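Local coordinates for septation protein imp2 (Schizosaccharomyces pombe, PDB 5C1F), which anchors the cytokinetic ring to the plasma membrane through its phospholipid-binding F-BAR domain, is required for normal septation and takes part in disassembly of the medial ring, at residues S39-R44 with S224-F229; Q94-D99 with T230-R235. One frame throughout, in Å; residues are numbered along the deposited sequence.

Contact 1 (S39-R44 with S224-F229); sequences SFYHER and SVMWTF
Tyr41 meets Phe229 edge-on: its CE1 stands 3.6 Å above the Phe229 ring plane, over the centre of the ring, in an edge-to-face pair. The ring centroids are 5.0 Å apart and the planes are inclined at 59°, short of a true perpendicular. In Phe229, CG anti to the backbone N (chi1 171°) carries the ring toward helix 18-59, where one face receives Tyr41 CE1. One face of Tyr41 is itself taken by Phe40 of the same helix, whose CD2 sits over the centre of the tyrosine ring. The far end of Tyr41 runs on to Met226, crossing that side chain at about a right angle, and OH comes within 3.4 Å of Met226 CG. This hydroxyl is buried without a hydrogen-bonding partner in the model.

One turn further on, Arg44 crosses the phenylalanine at about a right angle, CG lying 3.8 Å from Phe229 CE1. Its guanidinium plane stands 87° to that ring, and the group is salt-bridged to Glu48. With an alanine at Phe229, Tyr41 CE1 would probably lose the ring face beneath it and Arg44 CG its apolar neighbour, leaving a gap between the helices.

The second subunit closes in with Leu58 on Phe40 and Arg44, and Met78 on Tyr41. The two segments run nearly parallel, but their axes stay 12.9 Å apart, bridged by long side chains: the buried core of an F-BAR helical bundle at its dimer interface.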
ATOM      1  N   SER A  39       4.249  17.267   7.735  1.00 26.86           N
ATOM      2  CA  SER A  39       4.279  17.184   6.280  1.00 30.35           C
ATOM      3  C   SER A  39       4.690  15.793   5.807  1.00 31.05           C
ATOM      4  O   SER A  39       4.142  15.268   4.838  1.00 32.43           O
ATOM      5  CB  SER A  39       5.232  18.236   5.710  1.00 34.18           C
ATOM      6  OG  SER A  39       5.330  18.123   4.303  1.00 39.05           O
ATOM      7  N   PHE A  40       5.659  15.205   6.499  1.00 28.21           N
ATOM      8  CA  PHE A  40       6.127  13.862   6.181  1.00 27.45           C
ATOM      9  C   PHE A  40       5.002  12.840   6.330  1.00 29.21           C
ATOM     10  O   PHE A  40       4.730  12.059   5.414  1.00 27.96           O
ATOM     11  CB  PHE A  40       7.310  13.486   7.078  1.00 24.63           C
ATOM     12  CG  PHE A  40       7.837  12.096   6.845  1.00 28.52           C
ATOM     13  CD1 PHE A  40       8.782  11.854   5.861  1.00 29.38           C
ATOM     14  CD2 PHE A  40       7.395  11.032   7.618  1.00 29.98           C
ATOM     15  CE1 PHE A  40       9.271  10.573   5.645  1.00 31.76           C
ATOM     16  CE2 PHE A  40       7.880   9.752   7.408  1.00 31.63           C
ATOM     17  CZ  PHE A  40       8.819   9.521   6.421  1.00 29.09           C
ATOM     18  N   TYR A  41       4.345  12.850   7.485  1.00 20.80           N
ATOM     19  CA  TYR A  41       3.298  11.874   7.763  1.00 21.38           C
ATOM     20  C   TYR A  41       2.008  12.189   7.019  1.00 20.31           C
ATOM     21  O   TYR A  41       1.179  11.305   6.812  1.00 30.21           O
ATOM     22  CB  TYR A  41       3.041  11.783   9.267  1.00 22.27           C
ATOM     23  CG  TYR A  41       4.141  11.043   9.990  1.00 24.52           C
ATOM     24  CD1 TYR A  41       4.371   9.694   9.744  1.00 19.18           C
ATOM     25  CD2 TYR A  41       4.957  11.690  10.907  1.00 19.92           C
ATOM     26  CE1 TYR A  41       5.377   9.009  10.396  1.00 24.65           C
ATOM     27  CE2 TYR A  41       5.966  11.015  11.565  1.00 23.15           C
ATOM     28  CZ  TYR A  41       6.173   9.676  11.305  1.00 22.82           C
ATOM     29  OH  TYR A  41       7.177   9.000  11.957  1.00 26.99           O
ATOM     30  N   HIS A  42       1.841  13.446   6.617  1.00 21.13           N
ATOM     31  CA  HIS A  42       0.727  13.823   5.756  1.00 23.95           C
ATOM     32  C   HIS A  42       0.811  13.059   4.441  1.00 27.52           C
ATOM     33  O   HIS A  42      -0.174  12.486   3.976  1.00 30.84           O
ATOM     34  CB  HIS A  42       0.728  15.327   5.488  1.00 28.76           C
ATOM     35  CG  HIS A  42      -0.255  15.754   4.441  1.00 35.81           C
ATOM     36  ND1 HIS A  42      -1.602  15.887   4.695  1.00 37.82           N
ATOM     37  CD2 HIS A  42      -0.082  16.076   3.138  1.00 24.60           C
ATOM     38  CE1 HIS A  42      -2.219  16.278   3.592  1.00 39.31           C
ATOM     39  NE2 HIS A  42      -1.319  16.398   2.632  1.00 36.35           N
ATOM     40  N   GLU A  43       2.003  13.054   3.851  1.00 25.42           N
ATOM     41  CA  GLU A  43       2.240  12.350   2.598  1.00 27.69           C
ATOM     42  C   GLU A  43       2.097  10.837   2.783  1.00 30.53           C
ATOM     43  O   GLU A  43       1.468  10.160   1.965  1.00 23.47           O
ATOM     44  CB  GLU A  43       3.628  12.696   2.052  1.00 33.20           C
ATOM     45  CG  GLU A  43       4.056  11.903   0.828  1.00 45.47           C
ATOM     46  CD  GLU A  43       3.318  12.302  -0.437  1.00 55.32           C
ATOM     47  OE1 GLU A  43       2.490  13.235  -0.383  1.00 61.38           O
ATOM     48  OE2 GLU A  43       3.569  11.680  -1.494  1.00 62.28           O
ATOM     49  N   ARG A  44       2.673  10.324   3.867  1.00 20.35           N
ATOM     50  CA  ARG A  44       2.616   8.899   4.188  1.00 21.91           C
ATOM     51  C   ARG A  44       1.175   8.401   4.304  1.00 26.20           C
ATOM     52  O   ARG A  44       0.866   7.271   3.926  1.00 28.61           O
ATOM     53  CB  ARG A  44       3.374   8.622   5.491  1.00 21.46           C
ATOM     54  CG  ARG A  44       3.449   7.157   5.872  1.00 22.45           C
ATOM     55  CD  ARG A  44       4.081   6.324   4.765  1.00 22.98           C
ATOM     56  NE  ARG A  44       4.060   4.902   5.093  1.00 24.96           N
ATOM     57  CZ  ARG A  44       3.046   4.088   4.816  1.00 27.37           C
ATOM     58  NH1 ARG A  44       1.969   4.552   4.196  1.00 23.84           N
ATOM     59  NH2 ARG A  44       3.108   2.806   5.155  1.00 17.57           N
ATOM     60  N   SER A 224       6.059   9.233  21.113  1.00 25.95           N
ATOM     61  CA  SER A 224       4.790   8.508  21.166  1.00 24.55           C
ATOM     62  C   SER A 224       4.099   8.465  19.805  1.00 23.29           C
ATOM     63  O   SER A 224       3.508   7.451  19.438  1.00 22.73           O
ATOM     64  CB  SER A 224       3.850   9.136  22.202  1.00 26.08           C
ATOM     65  OG  SER A 224       3.451  10.438  21.810  1.00 31.95           O
ATOM     66  N   VAL A 225       4.179   9.563  19.055  1.00 19.57           N
ATOM     67  CA  VAL A 225       3.553   9.629  17.739  1.00 28.82           C
ATOM     68  C   VAL A 225       4.249   8.696  16.753  1.00 27.17           C
ATOM     69  O   VAL A 225       3.591   7.984  15.995  1.00 29.03           O
ATOM     70  CB  VAL A 225       3.557  11.061  17.172  1.00 31.04           C
ATOM     71  CG1 VAL A 225       2.952  11.079  15.779  1.00 34.09           C
ATOM     72  CG2 VAL A 225       2.780  11.983  18.086  1.00 35.71           C
ATOM     73  N   MET A 226       5.579   8.699  16.769  1.00 24.36           N
ATOM     74  CA  MET A 226       6.340   7.764  15.948  1.00 28.02           C
ATOM     75  C   MET A 226       6.054   6.336  16.393  1.00 22.28           C
ATOM     76  O   MET A 226       5.990   5.424  15.572  1.00 24.92           O
ATOM     77  CB  MET A 226       7.839   8.059  16.020  1.00 18.35           C
ATOM     78  CG  MET A 226       8.269   9.229  15.152  1.00 20.16           C
ATOM     79  SD  MET A 226      10.063   9.415  15.020  1.00 24.16           S
ATOM     80  CE  MET A 226      10.514   9.733  16.728  1.00 19.58           C
ATOM     81  N   TRP A 227       5.873   6.151  17.696  1.00 21.39           N
ATOM     82  CA  TRP A 227       5.512   4.845  18.224  1.00 25.48           C
ATOM     83  C   TRP A 227       4.148   4.430  17.681  1.00 26.57           C
ATOM     84  O   TRP A 227       3.980   3.310  17.201  1.00 23.90           O
ATOM     85  CB  TRP A 227       5.501   4.859  19.752  1.00 23.07           C
ATOM     86  CG  TRP A 227       5.311   3.505  20.363  1.00 27.23           C
ATOM     87  CD1 TRP A 227       4.126   2.871  20.597  1.00 24.68           C
ATOM     88  CD2 TRP A 227       6.340   2.618  20.823  1.00 31.21           C
ATOM     89  NE1 TRP A 227       4.352   1.644  21.173  1.00 30.59           N
ATOM     90  CE2 TRP A 227       5.702   1.463  21.322  1.00 27.71           C
ATOM     91  CE3 TRP A 227       7.736   2.686  20.859  1.00 22.66           C
ATOM     92  CZ2 TRP A 227       6.413   0.388  21.852  1.00 24.14           C
ATOM     93  CZ3 TRP A 227       8.440   1.616  21.386  1.00 23.80           C
ATOM     94  CH2 TRP A 227       7.777   0.483  21.875  1.00 30.63           C
ATOM     95  N   THR A 228       3.186   5.346  17.746  1.00 24.35           N
ATOM     96  CA  THR A 228       1.843   5.097  17.231  1.00 23.61           C
ATOM     97  C   THR A 228       1.893   4.721  15.752  1.00 22.36           C
ATOM     98  O   THR A 228       1.189   3.809  15.311  1.00 21.32           O
ATOM     99  CB  THR A 228       0.924   6.327  17.433  1.00 24.37           C
ATOM    100  OG1 THR A 228       0.698   6.523  18.835  1.00 26.99           O
ATOM    101  CG2 THR A 228      -0.422   6.129  16.742  1.00 18.62           C
ATOM    102  N   PHE A 229       2.746   5.410  15.001  1.00 21.85           N
ATOM    103  CA  PHE A 229       2.940   5.119  13.585  1.00 20.46           C
ATOM    104  C   PHE A 229       3.325   3.654  13.354  1.00 21.64           C
ATOM    105  O   PHE A 229       2.762   2.995  12.480  1.00 20.26           O
ATOM    106  CB  PHE A 229       4.004   6.051  12.995  1.00 18.03           C
ATOM    107  CG  PHE A 229       4.426   5.692  11.595  1.00 16.23           C
ATOM    108  CD1 PHE A 229       3.535   5.797  10.540  1.00 16.72           C
ATOM    109  CD2 PHE A 229       5.720   5.263  11.332  1.00 18.50           C
ATOM    110  CE1 PHE A 229       3.918   5.473   9.250  1.00 15.28           C
ATOM    111  CE2 PHE A 229       6.110   4.938  10.044  1.00 19.38           C
ATOM    112  CZ  PHE A 229       5.206   5.045   9.001  1.00 15.73           C
TER

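Contact 2 (Q94-D99 with T230-R235); sequences QLLQDD and TLLISR
Leu96 and Leu232 mark where the two backbones come closest, with CA atoms 7.4 Å apart, the segments running in broadly opposite senses and 94-99 carrying a wider pi-type turn at 96-99. Leu232 carries the contact. It points at helix 69-155 and divides its two methyls between neighbouring leucines. CD2 goes to Leu95, 3.7 Å from Leu95 CD1 and nearly as near to Leu95 CB, the two side chains crossing at a slant. CD1 goes to Leu96, 3.8 Å from Leu96 CD2, and here the side chains slide past each other in opposite directions. The same Leu232 CD1 also lies 3.9 Å from the backbone oxygen Leu95 O, so the methyl rests against main chain as well as side chain.

The two leucines of 94-99 share a first torsion, CG anti to the carbonyl carbon and beside the backbone N, and differ in where CB starts. In Leu95 the bond to CB points toward the other helix, and the residue forms the outer, partly exposed edge. In Leu96 it does not, yet CD2 still reaches Leu232, on the buried side. The contact between the segments is van der Waals packing, chiefly of leucine methyls, with no polar bond to fix a direction.

Helix 18-59 lies along the inner side, where Leu96 packs on Ala45 and Ile233 on Arg44, while Gln97 NE2 reaches Glu49 OE1 in a hydrogen bond. Behind segment 230-235 comes the second subunit: Ile233 packs on its Cys244, and Ser234 OG hydrogen-bonds to its Asp241. Helix 162-252 thus lies against helices 69-155 and 18-59 of its own chain and against the partner subunit.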
ATOM      1  N   GLN A  94      -6.758   6.309   7.488  1.00 25.40           N
ATOM      2  CA  GLN A  94      -7.570   7.248   8.259  1.00 31.58           C
ATOM      3  C   GLN A  94      -6.967   7.487   9.642  1.00 23.26           C
ATOM      4  O   GLN A  94      -6.987   8.603  10.150  1.00 25.85           O
ATOM      5  CB  GLN A  94      -9.010   6.745   8.388  1.00 20.88           C
ATOM      6  CG  GLN A  94      -9.788   6.769   7.078  1.00 37.41           C
ATOM      7  CD  GLN A  94     -11.096   5.993   7.151  1.00 38.66           C
ATOM      8  OE1 GLN A  94     -11.363   5.288   8.126  1.00 37.90           O
ATOM      9  NE2 GLN A  94     -11.916   6.117   6.115  1.00 36.61           N
ATOM     10  N   LEU A  95      -6.431   6.434  10.248  1.00 20.04           N
ATOM     11  CA  LEU A  95      -5.773   6.564  11.543  1.00 21.98           C
ATOM     12  C   LEU A  95      -4.425   7.275  11.406  1.00 27.76           C
ATOM     13  O   LEU A  95      -4.013   8.019  12.301  1.00 27.25           O
ATOM     14  CB  LEU A  95      -5.594   5.191  12.195  1.00 26.87           C
ATOM     15  CG  LEU A  95      -6.893   4.459  12.565  1.00 29.33           C
ATOM     16  CD1 LEU A  95      -6.617   3.023  12.996  1.00 27.49           C
ATOM     17  CD2 LEU A  95      -7.647   5.211  13.654  1.00 20.97           C
ATOM     18  N   LEU A  96      -3.740   7.054  10.286  1.00 25.51           N
ATOM     19  CA  LEU A  96      -2.487   7.756  10.022  1.00 18.62           C
ATOM     20  C   LEU A  96      -2.733   9.259   9.949  1.00 37.69           C
ATOM     21  O   LEU A  96      -1.888  10.058  10.356  1.00 29.06           O
ATOM     22  CB  LEU A  96      -1.842   7.263   8.724  1.00 18.25           C
ATOM     23  CG  LEU A  96      -1.114   5.917   8.760  1.00 22.24           C
ATOM     24  CD1 LEU A  96      -0.582   5.553   7.379  1.00 19.96           C
ATOM     25  CD2 LEU A  96       0.013   5.931   9.782  1.00 17.79           C
ATOM     26  N   GLN A  97      -3.896   9.639   9.434  1.00 19.71           N
ATOM     27  CA  GLN A  97      -4.254  11.047   9.347  1.00 40.64           C
ATOM     28  C   GLN A  97      -4.681  11.598  10.701  1.00 31.37           C
ATOM     29  O   GLN A  97      -4.197  12.642  11.126  1.00 28.72           O
ATOM     30  CB  GLN A  97      -5.359  11.258   8.309  1.00 38.23           C
ATOM     31  CG  GLN A  97      -4.814  11.441   6.903  1.00 50.29           C
ATOM     32  CD  GLN A  97      -5.810  11.083   5.816  1.00 62.28           C
ATOM     33  OE1 GLN A  97      -6.980  10.811   6.090  1.00 64.20           O
ATOM     34  NE2 GLN A  97      -5.346  11.080   4.568  1.00 62.31           N
ATOM     35  N   ASP A  98      -5.568  10.884  11.385  1.00 23.57           N
ATOM     36  CA  ASP A  98      -6.150  11.380  12.629  1.00 23.88           C
ATOM     37  C   ASP A  98      -5.222  11.258  13.836  1.00 21.55           C
ATOM     38  O   ASP A  98      -5.106  12.195  14.625  1.00 28.24           O
ATOM     39  CB  ASP A  98      -7.464  10.653  12.920  1.00 22.35           C
ATOM     40  CG  ASP A  98      -8.505  10.887  11.846  1.00 36.68           C
ATOM     41  OD1 ASP A  98      -8.461  11.958  11.204  1.00 35.21           O
ATOM     42  OD2 ASP A  98      -9.361  10.000  11.635  1.00 34.84           O
ATOM     43  N   ASP A  99      -4.561  10.113  13.983  1.00 26.82           N
ATOM     44  CA  ASP A  99      -3.760   9.853  15.178  1.00 25.88           C
ATOM     45  C   ASP A  99      -2.287  10.215  15.017  1.00 25.63           C
ATOM     46  O   ASP A  99      -1.579  10.399  16.007  1.00 24.83           O
ATOM     47  CB  ASP A  99      -3.874   8.386  15.589  1.00 25.62           C
ATOM     48  CG  ASP A  99      -5.288   7.992  15.956  1.00 34.24           C
ATOM     49  OD1 ASP A  99      -6.109   8.895  16.220  1.00 37.19           O
ATOM     50  OD2 ASP A  99      -5.575   6.778  15.983  1.00 38.02           O
ATOM     51  N   THR A 230       4.268   3.142  14.144  1.00 18.21           N
ATOM     52  CA  THR A 230       4.705   1.752  13.996  1.00 20.25           C
ATOM     53  C   THR A 230       3.623   0.760  14.405  1.00 23.53           C
ATOM     54  O   THR A 230       3.522  -0.331  13.837  1.00 27.40           O
ATOM     55  CB  THR A 230       5.968   1.452  14.825  1.00 20.78           C
ATOM     56  OG1 THR A 230       5.640   1.426  16.221  1.00 24.38           O
ATOM     57  CG2 THR A 230       7.042   2.493  14.562  1.00 17.93           C
ATOM     58  N   LEU A 231       2.825   1.133  15.400  1.00 21.49           N
ATOM     59  CA  LEU A 231       1.738   0.280  15.860  1.00 25.90           C
ATOM     60  C   LEU A 231       0.693   0.123  14.767  1.00 22.08           C
ATOM     61  O   LEU A 231       0.176  -0.970  14.535  1.00 19.26           O
ATOM     62  CB  LEU A 231       1.095   0.852  17.123  1.00 28.94           C
ATOM     63  CG  LEU A 231       1.944   0.838  18.390  1.00 25.27           C
ATOM     64  CD1 LEU A 231       1.129   1.347  19.565  1.00 21.11           C
ATOM     65  CD2 LEU A 231       2.472  -0.562  18.660  1.00 22.71           C
ATOM     66  N   LEU A 232       0.393   1.231  14.097  1.00 19.87           N
ATOM     67  CA  LEU A 232      -0.560   1.237  12.997  1.00 24.02           C
ATOM     68  C   LEU A 232      -0.086   0.380  11.823  1.00 22.73           C
ATOM     69  O   LEU A 232      -0.874  -0.363  11.239  1.00 22.57           O
ATOM     70  CB  LEU A 232      -0.824   2.672  12.532  1.00 20.97           C
ATOM     71  CG  LEU A 232      -1.617   3.524  13.522  1.00 27.63           C
ATOM     72  CD1 LEU A 232      -1.773   4.959  13.018  1.00 16.88           C
ATOM     73  CD2 LEU A 232      -2.976   2.881  13.788  1.00 17.52           C
ATOM     74  N   ILE A 233       1.195   0.473  11.478  1.00 18.73           N
ATOM     75  CA  ILE A 233       1.723  -0.303  10.356  1.00 17.75           C
ATOM     76  C   ILE A 233       1.795  -1.792  10.700  1.00 15.61           C
ATOM     77  O   ILE A 233       1.487  -2.648   9.868  1.00 18.62           O
ATOM     78  CB  ILE A 233       3.125   0.187   9.919  1.00 16.88           C
ATOM     79  CG1 ILE A 233       3.089   1.663   9.520  1.00 21.72           C
ATOM     80  CG2 ILE A 233       3.646  -0.646   8.762  1.00 15.00           C
ATOM     81  CD1 ILE A 233       2.224   1.954   8.312  1.00 23.40           C
ATOM     82  N   SER A 234       2.207  -2.100  11.924  1.00 16.96           N
ATOM     83  CA  SER A 234       2.247  -3.487  12.376  1.00 22.37           C
ATOM     84  C   SER A 234       0.846  -4.099  12.380  1.00 22.53           C
ATOM     85  O   SER A 234       0.680  -5.279  12.074  1.00 25.49           O
ATOM     86  CB  SER A 234       2.872  -3.589  13.769  1.00 23.32           C
ATOM     87  OG  SER A 234       4.269  -3.357  13.726  1.00 27.89           O
ATOM     88  N   ARG A 235      -0.156  -3.291  12.724  1.00 20.08           N
ATOM     89  CA  ARG A 235      -1.548  -3.735  12.698  1.00 21.82           C
ATOM     90  C   ARG A 235      -1.967  -4.044  11.265  1.00 23.52           C
ATOM     91  O   ARG A 235      -2.667  -5.021  11.005  1.00 25.95           O
ATOM     92  CB  ARG A 235      -2.469  -2.672  13.307  1.00 20.38           C
ATOM     93  CG  ARG A 235      -3.953  -3.022  13.277  1.00 21.66           C
ATOM     94  CD  ARG A 235      -4.277  -4.245  14.137  1.00 29.00           C
ATOM     95  NE  ARG A 235      -5.708  -4.551  14.144  1.00 33.55           N
ATOM     96  CZ  ARG A 235      -6.244  -5.638  14.695  1.00 37.63           C
ATOM     97  NH1 ARG A 235      -5.470  -6.538  15.288  1.00 38.47           N
ATOM     98  NH2 ARG A 235      -7.557  -5.828  14.653  1.00 30.63           N
TER

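How the contacts relate
From the N terminus the chain runs along helix 18-59 through 39-44, turns back into helix 69-155 with 94-99, and reverses again into helix 162-252, running the same way as helix 18-59, through 224-229 and then 230-235. Contact 1 closes a loop of 179 residues and contact 2 one of 130; the loops cross, since the segments alternate along the chain. Both pieces of helix 162-252 touch both other helices. The centres lie about 8 Å apart and the contacts join directly, Phe229 CD1 touching Leu96 CD2 at 3.6 Å. Both also meet the second subunit, and the disulfide Cys70-Cys254 ties the start of helix 69-155 to the chain just beyond helix 162-252.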